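Local coordinates for protein pyruvate carboxylase n-terminal domain (Aquifex aeolicus, PDB 1ULZ) that forms the biotin carboxylase subunit of pyruvate carboxylase, a multidomain protein built around an ATP-grasp domain, at residues 206-211 with 225-230; 234-239 with 293-298. The protein carries 1 engineered substitution. One frame throughout, in Å; residues are numbered along the deposited sequence.

Contact 1. Residues 206-211 with 225-230; sequences KHIEYQ and ERDCSI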
ATOM      1  N   LYS A 206      -7.777  -1.247  28.348  1.00 28.99           N
ATOM      2  CA  LYS A 206      -7.420  -1.184  26.944  1.00 28.27           C
ATOM      3  C   LYS A 206      -6.599  -2.443  26.720  1.00 28.00           C
ATOM      4  O   LYS A 206      -5.927  -2.928  27.635  1.00 27.70           O
ATOM      5  CB  LYS A 206      -6.546   0.032  26.644  1.00 26.58           C
ATOM      6  CG  LYS A 206      -7.265   1.210  26.026  1.00 24.21           C
ATOM      7  CD  LYS A 206      -6.286   2.354  25.783  1.00 24.46           C
ATOM      8  CE  LYS A 206      -6.950   3.552  25.123  1.00 22.85           C
ATOM      9  NZ  LYS A 206      -7.497   3.204  23.784  1.00 24.72           N
ATOM     10  N   HIS A 207      -6.675  -2.988  25.514  1.00 28.19           N
ATOM     11  CA  HIS A 207      -5.899  -4.164  25.162  1.00 27.82           C
ATOM     12  C   HIS A 207      -4.688  -3.615  24.416  1.00 27.97           C
ATOM     13  O   HIS A 207      -4.821  -3.115  23.297  1.00 27.62           O
ATOM     14  CB  HIS A 207      -6.716  -5.082  24.249  1.00 28.93           C
ATOM     15  CG  HIS A 207      -5.911  -6.160  23.594  1.00 31.04           C
ATOM     16  ND1 HIS A 207      -6.012  -7.486  23.951  1.00 33.53           N
ATOM     17  CD2 HIS A 207      -4.989  -6.108  22.602  1.00 32.41           C
ATOM     18  CE1 HIS A 207      -5.186  -8.206  23.210  1.00 33.66           C
ATOM     19  NE2 HIS A 207      -4.553  -7.393  22.383  1.00 32.75           N
ATOM     20  N   ILE A 208      -3.519  -3.672  25.048  1.00 26.97           N
ATOM     21  CA  ILE A 208      -2.286  -3.182  24.436  1.00 25.15           C
ATOM     22  C   ILE A 208      -1.360  -4.388  24.275  1.00 27.05           C
ATOM     23  O   ILE A 208      -1.137  -5.132  25.232  1.00 27.07           O
ATOM     24  CB  ILE A 208      -1.579  -2.139  25.332  1.00 24.21           C
ATOM     25  CG1 ILE A 208      -2.499  -0.943  25.606  1.00 22.05           C
ATOM     26  CG2 ILE A 208      -0.280  -1.694  24.672  1.00 23.96           C
ATOM     27  CD1 ILE A 208      -2.760  -0.054  24.411  1.00 19.36           C
ATOM     28  N   GLU A 209      -0.816  -4.583  23.077  1.00 25.30           N
ATOM     29  CA  GLU A 209       0.051  -5.728  22.850  1.00 24.57           C
ATOM     30  C   GLU A 209       1.340  -5.384  22.123  1.00 25.30           C
ATOM     31  O   GLU A 209       1.356  -4.562  21.200  1.00 25.17           O
ATOM     32  CB  GLU A 209      -0.711  -6.816  22.085  1.00 25.84           C
ATOM     33  CG  GLU A 209      -1.030  -6.480  20.637  1.00 27.05           C
ATOM     34  CD  GLU A 209      -1.887  -7.543  19.960  1.00 28.18           C
ATOM     35  OE1 GLU A 209      -1.830  -7.641  18.714  1.00 28.86           O
ATOM     36  OE2 GLU A 209      -2.621  -8.272  20.665  1.00 26.31           O
ATOM     37  N   TYR A 210       2.424  -6.026  22.548  1.00 23.65           N
ATOM     38  CA  TYR A 210       3.729  -5.802  21.949  1.00 23.56           C
ATOM     39  C   TYR A 210       4.131  -6.867  20.938  1.00 22.85           C
ATOM     40  O   TYR A 210       3.932  -8.070  21.158  1.00 24.36           O
ATOM     41  CB  TYR A 210       4.808  -5.709  23.035  1.00 23.32           C
ATOM     42  CG  TYR A 210       5.064  -4.307  23.539  1.00 23.39           C
ATOM     43  CD1 TYR A 210       4.238  -3.721  24.499  1.00 21.81           C
ATOM     44  CD2 TYR A 210       6.116  -3.556  23.030  1.00 22.02           C
ATOM     45  CE1 TYR A 210       4.457  -2.424  24.932  1.00 22.02           C
ATOM     46  CE2 TYR A 210       6.344  -2.260  23.453  1.00 23.51           C
ATOM     47  CZ  TYR A 210       5.515  -1.694  24.402  1.00 23.10           C
ATOM     48  OH  TYR A 210       5.748  -0.399  24.809  1.00 23.09           O
ATOM     49  N   GLN A 211       4.708  -6.414  19.830  1.00 22.28           N
ATOM     50  CA  GLN A 211       5.181  -7.311  18.786  1.00 21.04           C
ATOM     51  C   GLN A 211       6.635  -7.672  19.093  1.00 21.17           C
ATOM     52  O   GLN A 211       7.475  -6.793  19.289  1.00 20.54           O
ATOM     53  CB  GLN A 211       5.106  -6.631  17.416  1.00 19.79           C
ATOM     54  CG  GLN A 211       5.644  -7.479  16.271  1.00 18.93           C
ATOM     55  CD  GLN A 211       4.889  -8.784  16.099  1.00 20.49           C
ATOM     56  OE1 GLN A 211       3.688  -8.786  15.839  1.00 20.76           O
ATOM     57  NE2 GLN A 211       5.594  -9.904  16.245  1.00 18.75           N
ATOM     58  N   GLU A 225       3.961  -1.410  20.079  1.00 21.39           N
ATOM     59  CA  GLU A 225       2.702  -1.995  20.516  1.00 21.45           C
ATOM     60  C   GLU A 225       1.535  -1.726  19.575  1.00 22.13           C
ATOM     61  O   GLU A 225       1.626  -0.924  18.639  1.00 22.26           O
ATOM     62  CB  GLU A 225       2.332  -1.470  21.909  1.00 21.04           C
ATOM     63  CG  GLU A 225       1.641  -0.094  21.906  1.00 21.02           C
ATOM     64  CD  GLU A 225       2.572   1.070  21.578  1.00 23.03           C
ATOM     65  OE1 GLU A 225       3.730   0.837  21.172  1.00 23.02           O
ATOM     66  OE2 GLU A 225       2.140   2.233  21.720  1.00 24.04           O
ATOM     67  N   ARG A 226       0.433  -2.411  19.853  1.00 22.17           N
ATOM     68  CA  ARG A 226      -0.800  -2.273  19.097  1.00 22.94           C
ATOM     69  C   ARG A 226      -1.956  -2.171  20.093  1.00 23.53           C
ATOM     70  O   ARG A 226      -1.963  -2.850  21.122  1.00 21.81           O
ATOM     71  CB  ARG A 226      -1.012  -3.490  18.186  1.00 22.72           C
ATOM     72  CG  ARG A 226       0.027  -3.633  17.076  1.00 24.48           C
ATOM     73  CD  ARG A 226      -0.291  -4.808  16.155  1.00 24.35           C
ATOM     74  NE  ARG A 226      -0.121  -6.103  16.808  1.00 24.09           N
ATOM     75  CZ  ARG A 226       0.935  -6.894  16.638  1.00 24.09           C
ATOM     76  NH1 ARG A 226       1.922  -6.525  15.830  1.00 20.02           N
ATOM     77  NH2 ARG A 226       0.995  -8.062  17.267  1.00 22.38           N
ATOM     78  N   ASP A 227      -2.914  -1.301  19.797  1.00 22.81           N
ATOM     79  CA  ASP A 227      -4.092  -1.140  20.644  1.00 21.27           C
ATOM     80  C   ASP A 227      -5.236  -1.845  19.929  1.00 21.86           C
ATOM     81  O   ASP A 227      -5.701  -1.390  18.884  1.00 20.18           O
ATOM     82  CB  ASP A 227      -4.412   0.343  20.836  1.00 22.04           C
ATOM     83  CG  ASP A 227      -5.620   0.571  21.723  1.00 22.08           C
ATOM     84  OD1 ASP A 227      -5.672   1.630  22.385  1.00 21.48           O
ATOM     85  OD2 ASP A 227      -6.516  -0.301  21.755  1.00 21.76           O
ATOM     86  N   CYS A 228      -5.674  -2.968  20.486  1.00 22.11           N
ATOM     87  CA  CYS A 228      -6.747  -3.759  19.894  1.00 25.10           C
ATOM     88  C   CYS A 228      -7.966  -3.796  20.814  1.00 26.04           C
ATOM     89  O   CYS A 228      -8.665  -4.809  20.899  1.00 23.97           O
ATOM     90  CB  CYS A 228      -6.248  -5.185  19.645  1.00 25.32           C
ATOM     91  SG  CYS A 228      -4.556  -5.259  18.971  1.00 28.06           S
ATOM     92  N   SER A 229      -8.214  -2.680  21.492  1.00 27.67           N
ATOM     93  CA  SER A 229      -9.328  -2.573  22.432  1.00 29.34           C
ATOM     94  C   SER A 229     -10.711  -2.774  21.819  1.00 30.55           C
ATOM     95  O   SER A 229     -11.610  -3.311  22.471  1.00 29.73           O
ATOM     96  CB  SER A 229      -9.300  -1.211  23.129  1.00 27.06           C
ATOM     97  OG  SER A 229      -8.096  -1.033  23.847  1.00 28.57           O
ATOM     98  N   ILE A 230     -10.886  -2.343  20.573  1.00 30.92           N
ATOM     99  CA  ILE A 230     -12.184  -2.458  19.920  1.00 31.95           C
ATOM    100  C   ILE A 230     -12.523  -3.861  19.450  1.00 32.70           C
ATOM    101  O   ILE A 230     -12.175  -4.272  18.344  1.00 31.93           O
ATOM    102  CB  ILE A 230     -12.285  -1.464  18.754  1.00 33.35           C
ATOM    103  CG1 ILE A 230     -12.116  -0.043  19.306  1.00 32.27           C
ATOM    104  CG2 ILE A 230     -13.634  -1.614  18.051  1.00 32.32           C
ATOM    105  CD1 ILE A 230     -11.890   1.000  18.264  1.00 36.54           C
TER

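Contact 2. Residues 234-239 with 293-298; sequences NQKLVE and QVEHPV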
ATOM      1  N   ASN A 234     -15.084 -10.452  22.512  1.00 52.81           N
ATOM      2  CA  ASN A 234     -13.648 -10.641  22.591  1.00 51.64           C
ATOM      3  C   ASN A 234     -13.057 -10.913  21.213  1.00 49.24           C
ATOM      4  O   ASN A 234     -11.931 -11.400  21.097  1.00 49.78           O
ATOM      5  CB  ASN A 234     -13.328 -11.786  23.546  1.00 54.01           C
ATOM      6  CG  ASN A 234     -13.492 -11.386  24.996  1.00 55.96           C
ATOM      7  OD1 ASN A 234     -14.582 -10.964  25.424  1.00 56.35           O
ATOM      8  ND2 ASN A 234     -12.410 -11.507  25.766  1.00 56.22           N
ATOM      9  N   GLN A 235     -13.827 -10.592  20.175  1.00 45.77           N
ATOM     10  CA  GLN A 235     -13.387 -10.766  18.793  1.00 42.29           C
ATOM     11  C   GLN A 235     -12.927  -9.404  18.280  1.00 38.49           C
ATOM     12  O   GLN A 235     -13.691  -8.431  18.297  1.00 35.24           O
ATOM     13  CB  GLN A 235     -14.539 -11.285  17.937  1.00 45.13           C
ATOM     14  CG  GLN A 235     -14.968 -12.705  18.274  1.00 49.61           C
ATOM     15  CD  GLN A 235     -14.013 -13.750  17.715  1.00 52.87           C
ATOM     16  OE1 GLN A 235     -14.186 -14.950  17.947  1.00 54.94           O
ATOM     17  NE2 GLN A 235     -13.000 -13.300  16.967  1.00 54.50           N
ATOM     18  N   LYS A 236     -11.677  -9.333  17.836  1.00 35.05           N
ATOM     19  CA  LYS A 236     -11.110  -8.084  17.341  1.00 32.12           C
ATOM     20  C   LYS A 236     -11.824  -7.592  16.080  1.00 29.99           C
ATOM     21  O   LYS A 236     -12.234  -8.390  15.233  1.00 29.66           O
ATOM     22  CB  LYS A 236      -9.606  -8.269  17.098  1.00 32.33           C
ATOM     23  CG  LYS A 236      -8.809  -8.405  18.395  1.00 32.26           C
ATOM     24  CD  LYS A 236      -7.479  -9.115  18.188  1.00 34.16           C
ATOM     25  CE  LYS A 236      -6.668  -9.142  19.475  1.00 33.48           C
ATOM     26  NZ  LYS A 236      -5.405  -9.934  19.341  1.00 33.59           N
ATOM     27  N   LEU A 237     -11.982  -6.275  15.976  1.00 27.10           N
ATOM     28  CA  LEU A 237     -12.659  -5.661  14.834  1.00 27.09           C
ATOM     29  C   LEU A 237     -11.796  -4.549  14.251  1.00 25.64           C
ATOM     30  O   LEU A 237     -11.685  -4.405  13.035  1.00 25.65           O
ATOM     31  CB  LEU A 237     -14.009  -5.095  15.280  1.00 28.02           C
ATOM     32  CG  LEU A 237     -14.985  -4.558  14.230  1.00 31.84           C
ATOM     33  CD1 LEU A 237     -15.373  -5.657  13.240  1.00 31.17           C
ATOM     34  CD2 LEU A 237     -16.233  -4.037  14.949  1.00 33.21           C
ATOM     35  N   VAL A 238     -11.188  -3.759  15.128  1.00 23.88           N
ATOM     36  CA  VAL A 238     -10.323  -2.670  14.699  1.00 23.36           C
ATOM     37  C   VAL A 238      -9.063  -2.652  15.554  1.00 24.15           C
ATOM     38  O   VAL A 238      -9.137  -2.764  16.779  1.00 25.13           O
ATOM     39  CB  VAL A 238     -11.028  -1.301  14.827  1.00 24.29           C
ATOM     40  CG1 VAL A 238     -10.070  -0.188  14.442  1.00 23.01           C
ATOM     41  CG2 VAL A 238     -12.263  -1.261  13.937  1.00 24.77           C
ATOM     42  N   GLU A 239      -7.910  -2.524  14.902  1.00 22.40           N
ATOM     43  CA  GLU A 239      -6.624  -2.480  15.595  1.00 21.14           C
ATOM     44  C   GLU A 239      -5.782  -1.315  15.077  1.00 20.96           C
ATOM     45  O   GLU A 239      -5.849  -0.973  13.898  1.00 21.61           O
ATOM     46  CB  GLU A 239      -5.854  -3.785  15.379  1.00 20.53           C
ATOM     47  CG  GLU A 239      -6.619  -5.050  15.734  1.00 21.43           C
ATOM     48  CD  GLU A 239      -7.116  -5.804  14.513  1.00 24.35           C
ATOM     49  OE1 GLU A 239      -7.688  -6.896  14.689  1.00 26.33           O
ATOM     50  OE2 GLU A 239      -6.936  -5.316  13.376  1.00 24.65           O
ATOM     51  N   GLN A 293       0.770 -12.680  14.334  1.00 21.01           N
ATOM     52  CA  GLN A 293      -0.512 -12.125  14.761  1.00 22.83           C
ATOM     53  C   GLN A 293      -1.391 -11.775  13.563  1.00 23.10           C
ATOM     54  O   GLN A 293      -0.889 -11.355  12.518  1.00 21.70           O
ATOM     55  CB  GLN A 293      -0.292 -10.863  15.593  1.00 24.47           C
ATOM     56  CG  GLN A 293      -1.483 -10.499  16.447  1.00 27.07           C
ATOM     57  CD  GLN A 293      -1.441 -11.180  17.800  1.00 29.80           C
ATOM     58  OE1 GLN A 293      -0.949 -12.307  17.929  1.00 28.98           O
ATOM     59  NE2 GLN A 293      -1.963 -10.504  18.816  1.00 30.61           N
ATOM     60  N   VAL A 294      -2.701 -11.940  13.716  1.00 22.72           N
ATOM     61  CA  VAL A 294      -3.619 -11.610  12.635  1.00 22.18           C
ATOM     62  C   VAL A 294      -3.410 -10.159  12.227  1.00 22.49           C
ATOM     63  O   VAL A 294      -3.293  -9.846  11.040  1.00 21.73           O
ATOM     64  CB  VAL A 294      -5.102 -11.770  13.053  1.00 23.14           C
ATOM     65  CG1 VAL A 294      -6.009 -11.375  11.892  1.00 21.22           C
ATOM     66  CG2 VAL A 294      -5.384 -13.203  13.474  1.00 21.48           C
ATOM     67  N   GLU A 295      -3.345  -9.277  13.218  1.00 21.00           N
ATOM     68  CA  GLU A 295      -3.187  -7.854  12.958  1.00 20.60           C
ATOM     69  C   GLU A 295      -1.752  -7.335  12.807  1.00 19.51           C
ATOM     70  O   GLU A 295      -1.496  -6.147  12.999  1.00 20.07           O
ATOM     71  CB  GLU A 295      -3.931  -7.039  14.033  1.00 21.72           C
ATOM     72  CG  GLU A 295      -3.509  -7.284  15.488  1.00 25.37           C
ATOM     73  CD  GLU A 295      -4.219  -8.469  16.156  1.00 29.13           C
ATOM     74  OE1 GLU A 295      -4.564  -8.348  17.348  1.00 31.40           O
ATOM     75  OE2 GLU A 295      -4.429  -9.515  15.511  1.00 26.70           O
ATOM     76  N   HIS A 296      -0.822  -8.209  12.440  1.00 18.80           N
ATOM     77  CA  HIS A 296       0.569  -7.786  12.270  1.00 19.11           C
ATOM     78  C   HIS A 296       0.799  -6.646  11.272  1.00 18.42           C
ATOM     79  O   HIS A 296       1.732  -5.858  11.436  1.00 18.42           O
ATOM     80  CB  HIS A 296       1.459  -8.971  11.867  1.00 17.95           C
ATOM     81  CG  HIS A 296       1.232  -9.464  10.470  1.00 17.98           C
ATOM     82  ND1 HIS A 296       0.290 -10.421  10.157  1.00 17.28           N
ATOM     83  CD2 HIS A 296       1.847  -9.148   9.304  1.00 18.27           C
ATOM     84  CE1 HIS A 296       0.338 -10.675   8.861  1.00 16.70           C
ATOM     85  NE2 HIS A 296       1.274  -9.916   8.320  1.00 17.09           N
ATOM     86  N   PRO A 297      -0.043  -6.536  10.227  1.00 17.78           N
ATOM     87  CA  PRO A 297       0.153  -5.460   9.248  1.00 17.77           C
ATOM     88  C   PRO A 297       0.266  -4.024   9.770  1.00 18.86           C
ATOM     89  O   PRO A 297       1.029  -3.243   9.209  1.00 19.18           O
ATOM     90  CB  PRO A 297      -1.031  -5.638   8.297  1.00 16.70           C
ATOM     91  CG  PRO A 297      -1.230  -7.110   8.301  1.00 18.37           C
ATOM     92  CD  PRO A 297      -1.118  -7.440   9.784  1.00 17.49           C
ATOM     93  N   VAL A 298      -0.474  -3.658  10.818  1.00 18.17           N
ATOM     94  CA  VAL A 298      -0.378  -2.276  11.301  1.00 19.49           C
ATOM     95  C   VAL A 298       1.005  -1.958  11.843  1.00 19.62           C
ATOM     96  O   VAL A 298       1.499  -0.847  11.669  1.00 18.52           O
ATOM     97  CB  VAL A 298      -1.440  -1.929  12.386  1.00 21.24           C
ATOM     98  CG1 VAL A 298      -2.833  -1.917  11.759  1.00 18.67           C
ATOM     99  CG2 VAL A 298      -1.367  -2.912  13.546  1.00 20.97           C
TER
HETATM  100  O   HOH W   1      -5.617 -11.301  17.117  1.00 32.55           O

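Contact 1. Residues 206-211 with 225-230
Arg-226 reaches across the hairpin to Glu-209 and Gln-211, and its side chain is worth following outward. CB rests on Glu-209 CG at 3.9 Å, with the two residues already joined as a hydrogen-bonded antiparallel pair. CD passes 4.1 Å from Glu-209 OE1. A bend at chi3 (-69°) then lays the guanidinium edge along that oxygen: NE takes the anti lone pair of Glu-209 OE1 at 3.0 Å in a salt bridge, while NH2 meets the same oxygen from above the carboxylate plane. NE and NH2 thus grip side-on, both on OE1, with the two planes 83° apart. At the tip, NH1 and NH2 both donate to Gln-211 OE1; NH1 lies on a lone pair at 2.9 Å, and NH1 also bonds Ser-299.

The other carboxylate oxygen of Glu-209, OE2, receives His-207 NE2 at 2.7 Å, nearly straight at 174° and in the plane of the imidazole. Cys-228 CB presses on His-207 CD2 at 3.3 Å. On the opposite face of the sheet, Lys-206 NZ bridges to Asp-227 OD1 at 2.8 Å and also bonds the Phe-435 carbonyl, and Glu-225 CB sits over the Tyr-210 ring in a CH-pi contact. Asp-227 OD2 closes an Asx turn onto the Ser-229 backbone N.

This mostly buried hairpin lies inside the antiparallel sheet: strand 269-277 flanks strand 206-214, strand 235-241 flanks strand 220-232, and helix 248-264 packs against Tyr-210.

Contact 2. Residues 234-239 with 293-298
Glu-239 and Glu-295 make the close-packed half of this contact, with their side chains crossing at about a right angle. Glu-239 CD lies 3.4 Å from Glu-295 CB, and Glu-239 CG is 3.8 Å from Glu-295 CG. Glu-295 turns its CG between the backbone N and the carbonyl carbon (chi1 58°), and bends in both side chains at chi2 leave the carboxylates stacked, planes 22° apart. Glu-239 OE1 and Glu-295 OE2 are nevertheless 4.3 Å from one another, and Arg-337 of the neighbouring strand 332-339 forms a salt bridge with each of them.

The more open, hydrated side belongs to Lys-236, which is partly exposed. Its chain runs extended beyond CG and sends NZ to the syn lone pair of Glu-295 OE1 at 2.7 Å. A water bridges the same pair, accepting from Lys-236 NZ at 2.6 Å and donating to Glu-295 OE2 at 2.7 Å, so the carboxylate is tied to the lysine both directly and through solvent. At the loose edge, Val-298 CG1 merely grazes the backbone O of Glu-239 at 3.8 Å.

Glu-295 itself sits in a type I turn from Gln-293 to His-296 that leads into helix 296-303 and comes over strand 235-241 of the antiparallel sheet, within the ATP-grasp region. The chemistry here is that of a compact charge network, in which Lys-236 and Arg-337 probably offset the repulsion between two stacked acids and fix the rotation of the Glu-295 carboxylate.

In the fold
Contacts 1 and 2 are centred about 9 Å apart in the ATP-grasp region and share a sheet, since strands 220-232 and 235-241 follow each other in the chain and pair side by side; Leu-237 N lies 3.1 Å from Ile-230 O. The segment 293-298 comes over the Arg-226 face of the hairpin. There Val-298 CG2 packs 3.4 Å from Arg-226 CD, Glu-295 OE1 lies 3.5 Å from Cys-228 SG, and Gln-293 NE2 approaches Glu-209 OE1 at 2.9 Å in a weak hydrogen bond. The charge clusters of contact 1 and contact 2 lie side by side on this face, joined by that weak bond and by packing.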